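Local atomic coordinates of GCN5-related N-acetyltransferase (PDB entry 2OZG), a protein that binds coenzyme A and, as a member of the GCN5-related N-acetyltransferase family, probably transfers acetyl groups to amines, possibly those of aminoglycosides. Residues 229-234 with 247-252. Residues are numbered along the deposited sequence; the frame is centred on the assembly and turned at random.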
# COMPACT_ATOMS: atom_id res chain seq x y z
N LEU A 229 13.27 -15.63 -5.20
CA LEU A 229 14.28 -16.32 -5.93
C LEU A 229 14.13 -15.80 -7.33
O LEU A 229 13.06 -15.93 -7.95
CB LEU A 229 14.06 -17.82 -5.83
CG LEU A 229 15.10 -18.71 -6.52
CD1 LEU A 229 15.17 -20.09 -5.82
CD2 LEU A 229 14.90 -18.87 -7.99
N ARG A 230 15.18 -15.18 -7.84
CA ARG A 230 15.09 -14.57 -9.19
C ARG A 230 15.89 -15.40 -10.18
O ARG A 230 17.12 -15.44 -10.09
CB ARG A 230 15.63 -13.14 -9.15
CG ARG A 230 15.03 -12.24 -8.06
CD ARG A 230 15.63 -10.81 -8.15
NE ARG A 230 15.18 -9.94 -7.06
CZ ARG A 230 14.09 -9.19 -7.11
NH1 ARG A 230 13.28 -9.24 -8.14
NH2 ARG A 230 13.76 -8.41 -6.09
N ILE A 231 15.20 -16.09 -11.09
CA ILE A 231 15.84 -16.88 -12.10
C ILE A 231 16.30 -15.94 -13.23
O ILE A 231 15.47 -15.35 -13.91
CB ILE A 231 14.92 -17.98 -12.64
CG1 ILE A 231 14.54 -18.98 -11.53
CG2 ILE A 231 15.58 -18.72 -13.78
CD1 ILE A 231 13.44 -19.99 -11.90
N ARG A 232 17.60 -15.83 -13.46
CA ARG A 232 18.09 -14.92 -14.51
C ARG A 232 18.31 -15.59 -15.84
O ARG A 232 18.30 -14.92 -16.85
CB ARG A 232 19.34 -14.17 -14.10
CG ARG A 232 20.42 -15.03 -13.54
CD ARG A 232 21.68 -14.23 -13.11
NE ARG A 232 21.44 -13.27 -12.04
CZ ARG A 232 22.38 -12.41 -11.61
NH1 ARG A 232 23.59 -12.41 -12.14
NH2 ARG A 232 22.11 -11.57 -10.65
N ASP A 233 18.49 -16.91 -15.86
CA ASP A 233 18.63 -17.61 -17.13
C ASP A 233 18.25 -19.05 -16.86
O ASP A 233 18.43 -19.54 -15.77
CB ASP A 233 20.08 -17.50 -17.64
CG ASP A 233 20.24 -17.95 -19.07
OD1 ASP A 233 19.23 -17.97 -19.83
OD2 ASP A 233 21.43 -18.24 -19.45
N TRP A 234 17.65 -19.70 -17.85
CA TRP A 234 17.30 -21.09 -17.71
C TRP A 234 17.26 -21.67 -19.11
O TRP A 234 17.03 -20.93 -20.09
CB TRP A 234 15.93 -21.27 -17.01
CG TRP A 234 14.78 -20.50 -17.72
CD1 TRP A 234 14.39 -19.25 -17.44
CD2 TRP A 234 13.95 -20.94 -18.80
NE1 TRP A 234 13.38 -18.89 -18.25
CE2 TRP A 234 13.11 -19.90 -19.12
CE3 TRP A 234 13.89 -22.11 -19.56
CZ2 TRP A 234 12.18 -19.99 -20.14
CZ3 TRP A 234 13.01 -22.19 -20.56
CH2 TRP A 234 12.16 -21.13 -20.87
N THR A 247 9.76 -28.97 -10.37
CA THR A 247 9.94 -29.72 -9.11
C THR A 247 10.99 -29.05 -8.22
O THR A 247 10.78 -28.85 -7.02
CB THR A 247 10.35 -31.18 -9.35
OG1 THR A 247 9.33 -31.84 -10.10
CG2 THR A 247 10.52 -31.92 -8.05
N PHE A 248 12.11 -28.67 -8.82
CA PHE A 248 13.20 -28.07 -8.06
C PHE A 248 12.71 -26.75 -7.39
O PHE A 248 12.86 -26.51 -6.19
CB PHE A 248 14.34 -27.89 -9.03
CG PHE A 248 15.57 -27.19 -8.45
CD1 PHE A 248 16.46 -27.86 -7.66
CD2 PHE A 248 15.82 -25.87 -8.76
CE1 PHE A 248 17.60 -27.23 -7.14
CE2 PHE A 248 16.95 -25.21 -8.22
CZ PHE A 248 17.84 -25.91 -7.42
N ILE A 249 12.08 -25.92 -8.18
CA ILE A 249 11.55 -24.67 -7.72
C ILE A 249 10.46 -24.87 -6.66
O ILE A 249 10.47 -24.17 -5.67
CB ILE A 249 11.01 -23.88 -8.89
CG1 ILE A 249 12.16 -23.54 -9.83
CG2 ILE A 249 10.36 -22.62 -8.44
CD1 ILE A 249 11.66 -23.00 -11.17
N ALA A 250 9.54 -25.81 -6.89
CA ALA A 250 8.45 -26.12 -5.91
C ALA A 250 9.09 -26.52 -4.61
O ALA A 250 8.56 -26.26 -3.54
CB ALA A 250 7.58 -27.26 -6.39
N ASN A 251 10.28 -27.13 -4.69
CA ASN A 251 10.96 -27.56 -3.48
C ASN A 251 11.62 -26.44 -2.67
O ASN A 251 12.22 -26.71 -1.66
CB ASN A 251 11.87 -28.78 -3.75
CG ASN A 251 11.09 -30.06 -3.82
OD1 ASN A 251 10.06 -30.20 -3.18
ND2 ASN A 251 11.57 -31.00 -4.59
N HIS A 252 11.50 -25.21 -3.11
CA HIS A 252 11.98 -24.05 -2.35
C HIS A 252 10.86 -23.36 -1.53
O HIS A 252 11.11 -22.36 -0.85
CB HIS A 252 12.55 -22.98 -3.29
CG HIS A 252 13.92 -23.28 -3.80
ND1 HIS A 252 14.15 -24.19 -4.80
CD2 HIS A 252 15.13 -22.79 -3.44
CE1 HIS A 252 15.45 -24.24 -5.05
NE2 HIS A 252 16.07 -23.40 -4.24
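His252, whose imidazole meets Leu229 across this contact, is steadied by Phe248 O, a carbonyl oxygen gripped by two donors at the end of a helix. ND1 of His252 gives its hydrogen to Phe248 O at 3.0 Å, bending to an N-H...O angle of 149° and arriving from above the carbonyl plane; the backbone N of Asn251 adds a weak bond to the same oxygen. Because the acceptor lies close to the imidazole plane, the bond restrains rotation of the ring, while CE1 rests over one face of the Phe248 ring, toward its rim.

The general point is that a side chain fixed by a bond to its own helix end can offer a ring face to a neighbouring strand. Leu229 CD1 sits over a face of the imidazole in a CH-pi contact, 3.8 Å from the ring centroid but displaced toward the rim, with CD2 its nearest ring atom. CG of Leu229 is anti to the backbone N (chi1 -178°), carrying the methyl out from the strand, and the two side chains cross at about a right angle. Beside this pair, Ile231 and Ile249 reach tip to tip, their CD1 atoms 3.6 Å apart. With alanine in place of His252 the ND1 donor and the ring face are gone, which is likely to leave a gap beneath Leu229 CD1 and Phe248 O with only the weak bond from Asn251 among the bonds described here.

Pro89 of the second subunit packs against Phe248 and His252, and a bound coenzyme A touches the adjacent Asn251. Within the chain, the contact joins strand 227-236 to the end of helix 239-250 in a beta-alpha-beta unit of the second acetyltransferase-type domain. Its returning strand, 258-263, pairs in parallel with 227-236 and places Val259 against both isoleucines; antiparallel strand 211-222 flanks 227-236.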